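Local coordinates for protein transcriptional regulator, IclR family (Ruegeria sp. TM1040, PDB 3R4K) that probably binds DNA as a dimer through N-terminal winged helix-turn-helix domains and regulates transcription, with a C-terminal domain of the IclR effector-binding type, at the interface of chains A and B. Coordinates in Å, arbitrary orientation; residue numbers count along the deposited sequence, not the author numbering. Chains: chain A/B, Transcriptional regulator, IclR family.

Contact 1: the interface of chains A and B. Residues chain A 4-6, 8, 41, 44-45; chain B 3-6, 8, 41, 44.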
ATOM      1  N   THR A   4      22.700  10.734 -13.260  1.00 52.54           N
ATOM      2  CA  THR A   4      21.954  11.683 -12.418  1.00 49.93           C
ATOM      3  C   THR A   4      20.608  11.109 -11.927  1.00 49.91           C
ATOM      4  O   THR A   4      20.227  11.403 -10.788  1.00 48.46           O
ATOM      5  CB  THR A   4      21.785  13.065 -13.083  1.00 63.18           C
ATOM      6  OG1 THR A   4      22.056  13.005 -14.482  1.00 69.74           O
ATOM      7  CG2 THR A   4      22.710  14.078 -12.488  1.00 64.16           C
ATOM      8  N   VAL A   5      19.923  10.249 -12.728  1.00 44.43           N
ATOM      9  CA  VAL A   5      18.651   9.645 -12.306  1.00 41.85           C
ATOM     10  C   VAL A   5      18.943   8.644 -11.165  1.00 45.52           C
ATOM     11  O   VAL A   5      18.286   8.705 -10.124  1.00 43.37           O
ATOM     12  CB  VAL A   5      17.853   9.020 -13.479  1.00 45.52           C
ATOM     13  CG1 VAL A   5      16.644   8.214 -12.985  1.00 43.87           C
ATOM     14  CG2 VAL A   5      17.410  10.089 -14.458  1.00 45.57           C
ATOM     15  N   SER A   6      19.970   7.782 -11.355  1.00 43.04           N
ATOM     16  CA  SER A   6      20.467   6.801 -10.390  1.00 42.20           C
ATOM     17  C   SER A   6      20.907   7.465  -9.077  1.00 44.15           C
ATOM     18  O   SER A   6      20.614   6.948  -8.004  1.00 43.23           O
ATOM     19  CB  SER A   6      21.647   6.034 -10.982  1.00 49.69           C
ATOM     20  OG  SER A   6      21.238   5.046 -11.916  1.00 66.88           O
ATOM     21  N   ALA A   8      19.928  10.472  -7.858  1.00 37.45           N
ATOM     22  CA  ALA A   8      18.741  11.015  -7.208  1.00 34.61           C
ATOM     23  C   ALA A   8      17.985   9.926  -6.459  1.00 39.78           C
ATOM     24  O   ALA A   8      17.605  10.123  -5.304  1.00 40.15           O
ATOM     25  CB  ALA A   8      17.843  11.658  -8.245  1.00 34.70           C
ATOM     26  N   LEU A  41      19.173  17.745  -6.756  1.00 39.23           N
ATOM     27  CA  LEU A  41      18.504  16.465  -6.937  1.00 37.25           C
ATOM     28  C   LEU A  41      17.257  16.369  -6.055  1.00 37.06           C
ATOM     29  O   LEU A  41      16.221  15.876  -6.520  1.00 36.79           O
ATOM     30  CB  LEU A  41      19.476  15.302  -6.624  1.00 37.74           C
ATOM     31  CG  LEU A  41      20.661  15.095  -7.579  1.00 43.26           C
ATOM     32  CD1 LEU A  41      21.546  13.951  -7.111  1.00 44.31           C
ATOM     33  CD2 LEU A  41      20.202  14.820  -8.997  1.00 44.80           C
ATOM     34  N   GLU A  44      14.430  18.484  -7.553  1.00 35.25           N
ATOM     35  CA  GLU A  44      13.853  17.781  -8.681  1.00 34.57           C
ATOM     36  C   GLU A  44      12.887  16.703  -8.184  1.00 38.86           C
ATOM     37  O   GLU A  44      11.829  16.519  -8.786  1.00 40.60           O
ATOM     38  CB  GLU A  44      14.958  17.174  -9.555  1.00 36.40           C
ATOM     39  CG  GLU A  44      15.382  18.074 -10.694  1.00 48.67           C
ATOM     40  CD  GLU A  44      16.286  17.413 -11.711  1.00 75.46           C
ATOM     41  OE1 GLU A  44      17.519  17.428 -11.488  1.00 69.66           O
ATOM     42  OE2 GLU A  44      15.768  16.875 -12.721  1.00 72.89           O
ATOM     43  N   LEU A  45      13.223  16.026  -7.069  1.00 33.57           N
ATOM     44  CA  LEU A  45      12.364  15.000  -6.461  1.00 32.39           C
ATOM     45  C   LEU A  45      11.143  15.660  -5.818  1.00 39.68           C
ATOM     46  O   LEU A  45      10.048  15.108  -5.872  1.00 40.34           O
ATOM     47  CB  LEU A  45      13.137  14.162  -5.446  1.00 30.95           C
ATOM     48  CG  LEU A  45      14.160  13.188  -6.044  1.00 35.11           C
ATOM     49  CD1 LEU A  45      15.187  12.780  -5.013  1.00 35.78           C
ATOM     50  CD2 LEU A  45      13.480  11.940  -6.661  1.00 37.45           C
TER
ATOM     51  N   GLY B   3      14.477  18.664 -16.698  1.00 51.65           N
ATOM     52  CA  GLY B   3      15.409  17.800 -15.980  1.00 51.58           C
ATOM     53  C   GLY B   3      15.209  16.309 -16.216  1.00 54.82           C
ATOM     54  O   GLY B   3      14.069  15.840 -16.318  1.00 54.31           O
ATOM     55  N   THR B   4      16.323  15.547 -16.269  1.00 50.49           N
ATOM     56  CA  THR B   4      16.352  14.099 -16.506  1.00 50.09           C
ATOM     57  C   THR B   4      15.619  13.316 -15.371  1.00 52.17           C
ATOM     58  O   THR B   4      14.951  12.315 -15.675  1.00 51.46           O
ATOM     59  CB  THR B   4      17.805  13.603 -16.750  1.00 61.48           C
ATOM     60  OG1 THR B   4      17.797  12.271 -17.269  1.00 61.67           O
ATOM     61  CG2 THR B   4      18.708  13.685 -15.510  1.00 61.45           C
ATOM     62  N   VAL B   5      15.713  13.786 -14.091  1.00 46.46           N
ATOM     63  CA  VAL B   5      15.017  13.147 -12.953  1.00 44.03           C
ATOM     64  C   VAL B   5      13.497  13.279 -13.150  1.00 43.93           C
ATOM     65  O   VAL B   5      12.787  12.269 -13.074  1.00 42.17           O
ATOM     66  CB  VAL B   5      15.451  13.725 -11.572  1.00 48.18           C
ATOM     67  CG1 VAL B   5      14.672  13.071 -10.423  1.00 47.28           C
ATOM     68  CG2 VAL B   5      16.956  13.602 -11.353  1.00 48.88           C
ATOM     69  N   SER B   6      13.029  14.530 -13.428  1.00 39.52           N
ATOM     70  CA  SER B   6      11.622  14.874 -13.643  0.50 38.88           C
ATOM     71  C   SER B   6      11.055  14.140 -14.861  1.00 43.23           C
ATOM     72  O   SER B   6       9.902  13.709 -14.812  1.00 43.36           O
ATOM     73  CB  SER B   6      11.444  16.386 -13.792  0.50 42.20           C
ATOM     74  OG  SER B   6      11.965  16.890 -15.012  0.50 48.31           O
ATOM     75  N   ALA B   8      12.100  11.182 -16.141  1.00 38.20           N
ATOM     76  CA  ALA B   8      11.990   9.787 -15.753  1.00 37.01           C
ATOM     77  C   ALA B   8      10.735   9.545 -14.922  1.00 39.77           C
ATOM     78  O   ALA B   8       9.994   8.597 -15.181  1.00 39.15           O
ATOM     79  CB  ALA B   8      13.233   9.373 -14.971  1.00 37.81           C
ATOM     80  N   LEU B  41      15.910   5.840 -19.528  1.00 34.07           N
ATOM     81  CA  LEU B  41      15.238   6.305 -18.323  1.00 31.66           C
ATOM     82  C   LEU B  41      14.560   5.149 -17.603  1.00 35.80           C
ATOM     83  O   LEU B  41      14.684   5.057 -16.382  1.00 36.85           O
ATOM     84  CB  LEU B  41      14.222   7.409 -18.661  1.00 31.05           C
ATOM     85  CG  LEU B  41      14.802   8.758 -19.160  1.00 36.65           C
ATOM     86  CD1 LEU B  41      13.687   9.736 -19.496  1.00 35.93           C
ATOM     87  CD2 LEU B  41      15.744   9.397 -18.116  1.00 39.31           C
ATOM     88  N   GLU B  44      17.144   2.910 -15.880  1.00 35.76           N
ATOM     89  CA  GLU B  44      17.634   3.572 -14.677  1.00 34.32           C
ATOM     90  C   GLU B  44      16.625   3.389 -13.545  1.00 36.96           C
ATOM     91  O   GLU B  44      17.027   3.121 -12.416  1.00 37.58           O
ATOM     92  CB  GLU B  44      17.938   5.049 -14.960  1.00 35.22           C
ATOM     93  CG  GLU B  44      19.357   5.247 -15.474  1.00 43.28           C
ATOM     94  CD  GLU B  44      19.812   6.689 -15.635  1.00 74.86           C
ATOM     95  OE1 GLU B  44      19.467   7.318 -16.660  1.00 80.81           O
ATOM     96  OE2 GLU B  44      20.555   7.181 -14.750  1.00 63.46           O
TER

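Contact 2: the interface of chains A and B. Residues chain A 9, 12, 45, 50; chain B 9, 12, 44-45, 48, 50, 69.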
ATOM      1  N   LEU A   9      17.813   8.756  -7.094  1.00 36.49           N
ATOM      2  CA  LEU A   9      17.072   7.661  -6.496  1.00 35.21           C
ATOM      3  C   LEU A   9      17.830   7.008  -5.339  1.00 40.29           C
ATOM      4  O   LEU A   9      17.180   6.517  -4.420  1.00 40.38           O
ATOM      5  CB  LEU A   9      16.648   6.632  -7.556  1.00 34.66           C
ATOM      6  CG  LEU A   9      15.746   7.199  -8.651  1.00 37.60           C
ATOM      7  CD1 LEU A   9      15.603   6.229  -9.795  1.00 36.36           C
ATOM      8  CD2 LEU A   9      14.387   7.715  -8.087  1.00 39.41           C
ATOM      9  N   LEU A  12      16.974   8.511  -1.863  1.00 34.73           N
ATOM     10  CA  LEU A  12      15.737   8.006  -1.274  1.00 32.68           C
ATOM     11  C   LEU A  12      15.964   6.771  -0.402  1.00 37.63           C
ATOM     12  O   LEU A  12      15.169   6.533   0.516  1.00 37.14           O
ATOM     13  CB  LEU A  12      14.699   7.665  -2.365  1.00 30.89           C
ATOM     14  CG  LEU A  12      14.200   8.789  -3.234  1.00 33.07           C
ATOM     15  CD1 LEU A  12      13.204   8.274  -4.217  1.00 32.73           C
ATOM     16  CD2 LEU A  12      13.583   9.902  -2.401  1.00 32.92           C
ATOM     17  N   LEU A  45      13.223  16.026  -7.069  1.00 33.57           N
ATOM     18  CA  LEU A  45      12.364  15.000  -6.461  1.00 32.39           C
ATOM     19  C   LEU A  45      11.143  15.660  -5.818  1.00 39.68           C
ATOM     20  O   LEU A  45      10.048  15.108  -5.872  1.00 40.34           O
ATOM     21  CB  LEU A  45      13.137  14.162  -5.446  1.00 30.95           C
ATOM     22  CG  LEU A  45      14.160  13.188  -6.044  1.00 35.11           C
ATOM     23  CD1 LEU A  45      15.187  12.780  -5.013  1.00 35.78           C
ATOM     24  CD2 LEU A  45      13.480  11.940  -6.661  1.00 37.45           C
ATOM     25  N   PHE A  50       7.967  13.406  -4.843  1.00 38.19           N
ATOM     26  CA  PHE A  50       8.616  12.270  -4.202  1.00 37.03           C
ATOM     27  C   PHE A  50       9.196  12.662  -2.866  1.00 39.79           C
ATOM     28  O   PHE A  50       9.275  11.807  -1.999  1.00 39.42           O
ATOM     29  CB  PHE A  50       9.691  11.685  -5.120  1.00 39.14           C
ATOM     30  CG  PHE A  50       9.096  10.702  -6.105  1.00 41.44           C
ATOM     31  CD1 PHE A  50       8.209  11.127  -7.097  1.00 45.46           C
ATOM     32  CD2 PHE A  50       9.439   9.354  -6.063  1.00 43.33           C
ATOM     33  CE1 PHE A  50       7.639  10.215  -7.992  1.00 46.08           C
ATOM     34  CE2 PHE A  50       8.914   8.449  -6.998  1.00 45.93           C
ATOM     35  CZ  PHE A  50       7.995   8.879  -7.934  1.00 44.75           C
TER
ATOM     36  N   LEU B   9      10.469  10.425 -13.959  1.00 36.74           N
ATOM     37  CA  LEU B   9       9.316  10.276 -13.075  1.00 36.45           C
ATOM     38  C   LEU B   9       7.993  10.574 -13.800  1.00 39.55           C
ATOM     39  O   LEU B   9       6.975  10.010 -13.404  1.00 42.21           O
ATOM     40  CB  LEU B   9       9.483  11.117 -11.796  1.00 36.73           C
ATOM     41  CG  LEU B   9      10.743  10.770 -10.976  1.00 41.73           C
ATOM     42  CD1 LEU B   9      11.032  11.786  -9.915  1.00 43.26           C
ATOM     43  CD2 LEU B   9      10.689   9.383 -10.408  1.00 40.83           C
ATOM     44  N   LEU B  12       6.304   7.378 -15.202  1.00 33.02           N
ATOM     45  CA  LEU B  12       5.537   6.618 -14.206  1.00 33.12           C
ATOM     46  C   LEU B  12       4.071   7.056 -14.149  1.00 37.32           C
ATOM     47  O   LEU B  12       3.226   6.270 -13.744  1.00 34.65           O
ATOM     48  CB  LEU B  12       6.171   6.761 -12.809  1.00 32.48           C
ATOM     49  CG  LEU B  12       7.592   6.221 -12.617  1.00 37.39           C
ATOM     50  CD1 LEU B  12       8.042   6.380 -11.175  1.00 37.59           C
ATOM     51  CD2 LEU B  12       7.703   4.784 -12.998  1.00 38.44           C
ATOM     52  N   GLU B  44      17.144   2.910 -15.880  1.00 35.76           N
ATOM     53  CA  GLU B  44      17.634   3.572 -14.677  1.00 34.32           C
ATOM     54  C   GLU B  44      16.625   3.389 -13.545  1.00 36.96           C
ATOM     55  O   GLU B  44      17.027   3.121 -12.416  1.00 37.58           O
ATOM     56  CB  GLU B  44      17.938   5.049 -14.960  1.00 35.22           C
ATOM     57  CG  GLU B  44      19.357   5.247 -15.474  1.00 43.28           C
ATOM     58  CD  GLU B  44      19.812   6.689 -15.635  1.00 74.86           C
ATOM     59  OE1 GLU B  44      19.467   7.318 -16.660  1.00 80.81           O
ATOM     60  OE2 GLU B  44      20.555   7.181 -14.750  1.00 63.46           O
ATOM     61  N   LEU B  45      15.318   3.447 -13.862  1.00 32.30           N
ATOM     62  CA  LEU B  45      14.240   3.218 -12.898  1.00 31.19           C
ATOM     63  C   LEU B  45      14.186   1.745 -12.499  1.00 36.02           C
ATOM     64  O   LEU B  45      13.917   1.433 -11.344  1.00 36.05           O
ATOM     65  CB  LEU B  45      12.890   3.652 -13.476  1.00 30.77           C
ATOM     66  CG  LEU B  45      12.646   5.147 -13.603  1.00 35.59           C
ATOM     67  CD1 LEU B  45      11.519   5.427 -14.589  1.00 35.45           C
ATOM     68  CD2 LEU B  45      12.344   5.766 -12.264  1.00 34.97           C
ATOM     69  N   ALA B  48      16.885   0.758  -9.965  1.00 36.34           N
ATOM     70  CA  ALA B  48      16.470   1.273  -8.659  1.00 35.94           C
ATOM     71  C   ALA B  48      15.246   0.542  -8.071  1.00 38.82           C
ATOM     72  O   ALA B  48      14.923   0.781  -6.921  1.00 38.92           O
ATOM     73  CB  ALA B  48      16.171   2.759  -8.763  1.00 36.10           C
ATOM     74  N   PHE B  50      12.083   0.742  -9.242  1.00 33.11           N
ATOM     75  CA  PHE B  50      10.875   1.550  -9.407  1.00 31.87           C
ATOM     76  C   PHE B  50      10.001   1.004 -10.514  1.00 34.92           C
ATOM     77  O   PHE B  50       8.780   1.187 -10.479  1.00 31.87           O
ATOM     78  CB  PHE B  50      11.216   3.006  -9.654  1.00 33.61           C
ATOM     79  CG  PHE B  50      11.475   3.754  -8.375  1.00 35.98           C
ATOM     80  CD1 PHE B  50      12.641   3.535  -7.647  1.00 39.60           C
ATOM     81  CD2 PHE B  50      10.551   4.675  -7.889  1.00 38.01           C
ATOM     82  CE1 PHE B  50      12.876   4.220  -6.465  1.00 40.36           C
ATOM     83  CE2 PHE B  50      10.778   5.335  -6.688  1.00 41.02           C
ATOM     84  CZ  PHE B  50      11.946   5.109  -5.992  1.00 39.39           C
ATOM     85  N   LEU B  69       8.503   3.332  -0.061  1.00 35.18           N
ATOM     86  CA  LEU B  69       8.415   4.786   0.054  1.00 34.35           C
ATOM     87  C   LEU B  69       7.036   5.241   0.533  1.00 38.50           C
ATOM     88  O   LEU B  69       6.954   6.181   1.328  1.00 39.69           O
ATOM     89  CB  LEU B  69       8.756   5.476  -1.272  1.00 33.39           C
ATOM     90  CG  LEU B  69      10.138   5.208  -1.872  1.00 37.62           C
ATOM     91  CD1 LEU B  69      10.328   6.030  -3.110  1.00 37.05           C
ATOM     92  CD2 LEU B  69      11.259   5.479  -0.904  1.00 39.60           C
TER

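Contact 1: the interface of chains A and B
Helix 4-12 of chain A and helix 4-11 of chain B meet at their first turns, and each also lies against helix 35-47 of the other chain. Both elements belong to the helix-turn-helix domain of the IclR family, in which helix 35-47 is by its position the probable recognition helix. The valines carry the packing. In A:Val5, CG1 stands anti to the backbone N (chi1 171°) and points at the foot of B:Glu44, 3.9 Å from its CB, while CG2, beside the backbone N, lies over the start of the partner helix, 3.5 Å from the carbonyl O of B:Thr4. B:Val5 adopts nearly the same torsion, and its CG2 comes to 3.8 Å from the methyl CB of A:Ala8. A glutamate crosses each valine obliquely: the chain of A:Glu44 is extended beyond CG, and its carboxylate oxygen OE2 rests 3.4 Å from CB of B:Val5. That oxygen also receives a weak, bent hydrogen bond from the backbone N of B:Val5, 132° at the hydrogen. Its twin is shifted by one residue, since OE2 of B:Glu44 takes a weak bond of 3.5 Å from the backbone N of A:Ser6. Carboxylates placed at the first turn of a partner helix would probably be stabilised in their charged form by the helix dipole. Near the two-fold axis the threonines cross at about a right angle, with OG1 of A:Thr4 3.6 Å from the methyl CG2 of B:Thr4. Within chain B, the hydroxyl OG of B:Ser6 donates a hydrogen bond of 2.7 Å to the carbonyl O of B:Gly3, reaching it from above the carbonyl plane and tying the helix start to the preceding loop.

Contact 2: the interface of chains A and B
The helix-turn-helix domains of the two chains also join through an apolar patch, made by the ends of their first helices, with the 3-10 turn that follows in chain B, the loop after helix 35-47 and, from chain B, helix 65-76. Hydrogen bonds play no part across this patch, so shape and hydrophobic burial carry the contact. At its middle the rings of A:Phe50 and B:Phe50 reach toward each other tip to tip, their CE2 atoms 3.6 Å apart. CE2 of B:Phe50 lies at the edge of the A:Phe50 ring and in its plane, so the rings touch at their rims without stacking. The like torsions of the two rings (CG anti to the carbonyl carbon, chi1 -85° in A:Phe50) bring them to the two-fold axis as near-symmetric partners. One face of A:Phe50 takes the methyl CD2 of B:Leu9, which sits toward the rim, 3.7 Å from CZ. The corresponding face of B:Phe50 meets CD2 of A:Leu9 more loosely, at 4.1 Å from CZ. An alanine in place of A:Phe50 would remove the ring and would probably cost both the rim contact with B:Phe50 and the surface that receives the B:Leu9 methyl, loosening the patch. The two branches of A:Leu9 divide their work: while CD2 faces the ring, CD1 turns to the partner loop and packs 3.7 Å from CB of B:Ala48. Farther along the helix, A:Leu12 crosses both B:Phe50 and B:Leu69 at about a right angle. Its methyl CD1 serves both neighbours, lying 3.8 Å from CZ of B:Phe50 and 3.8 Å from the methyl CD1 of B:Leu69.

About 8 Å separates the C-alpha centres of contact 1 and contact 2, which are neighbouring parts of one two-fold interface and share A:Leu45 and B:Glu44. The first helix of each chain serves both, its N-terminal part mainly in contact 1 and its C-terminal end mainly in contact 2, while helix 35-47 and the loop after it supply the opposing surface. The mixed polar and apolar patch thus continues into an essentially apolar one. Together they would be expected to fix the spacing and orientation of the two DNA-binding domains, consistent with a dimer that reads a two-fold-related operator.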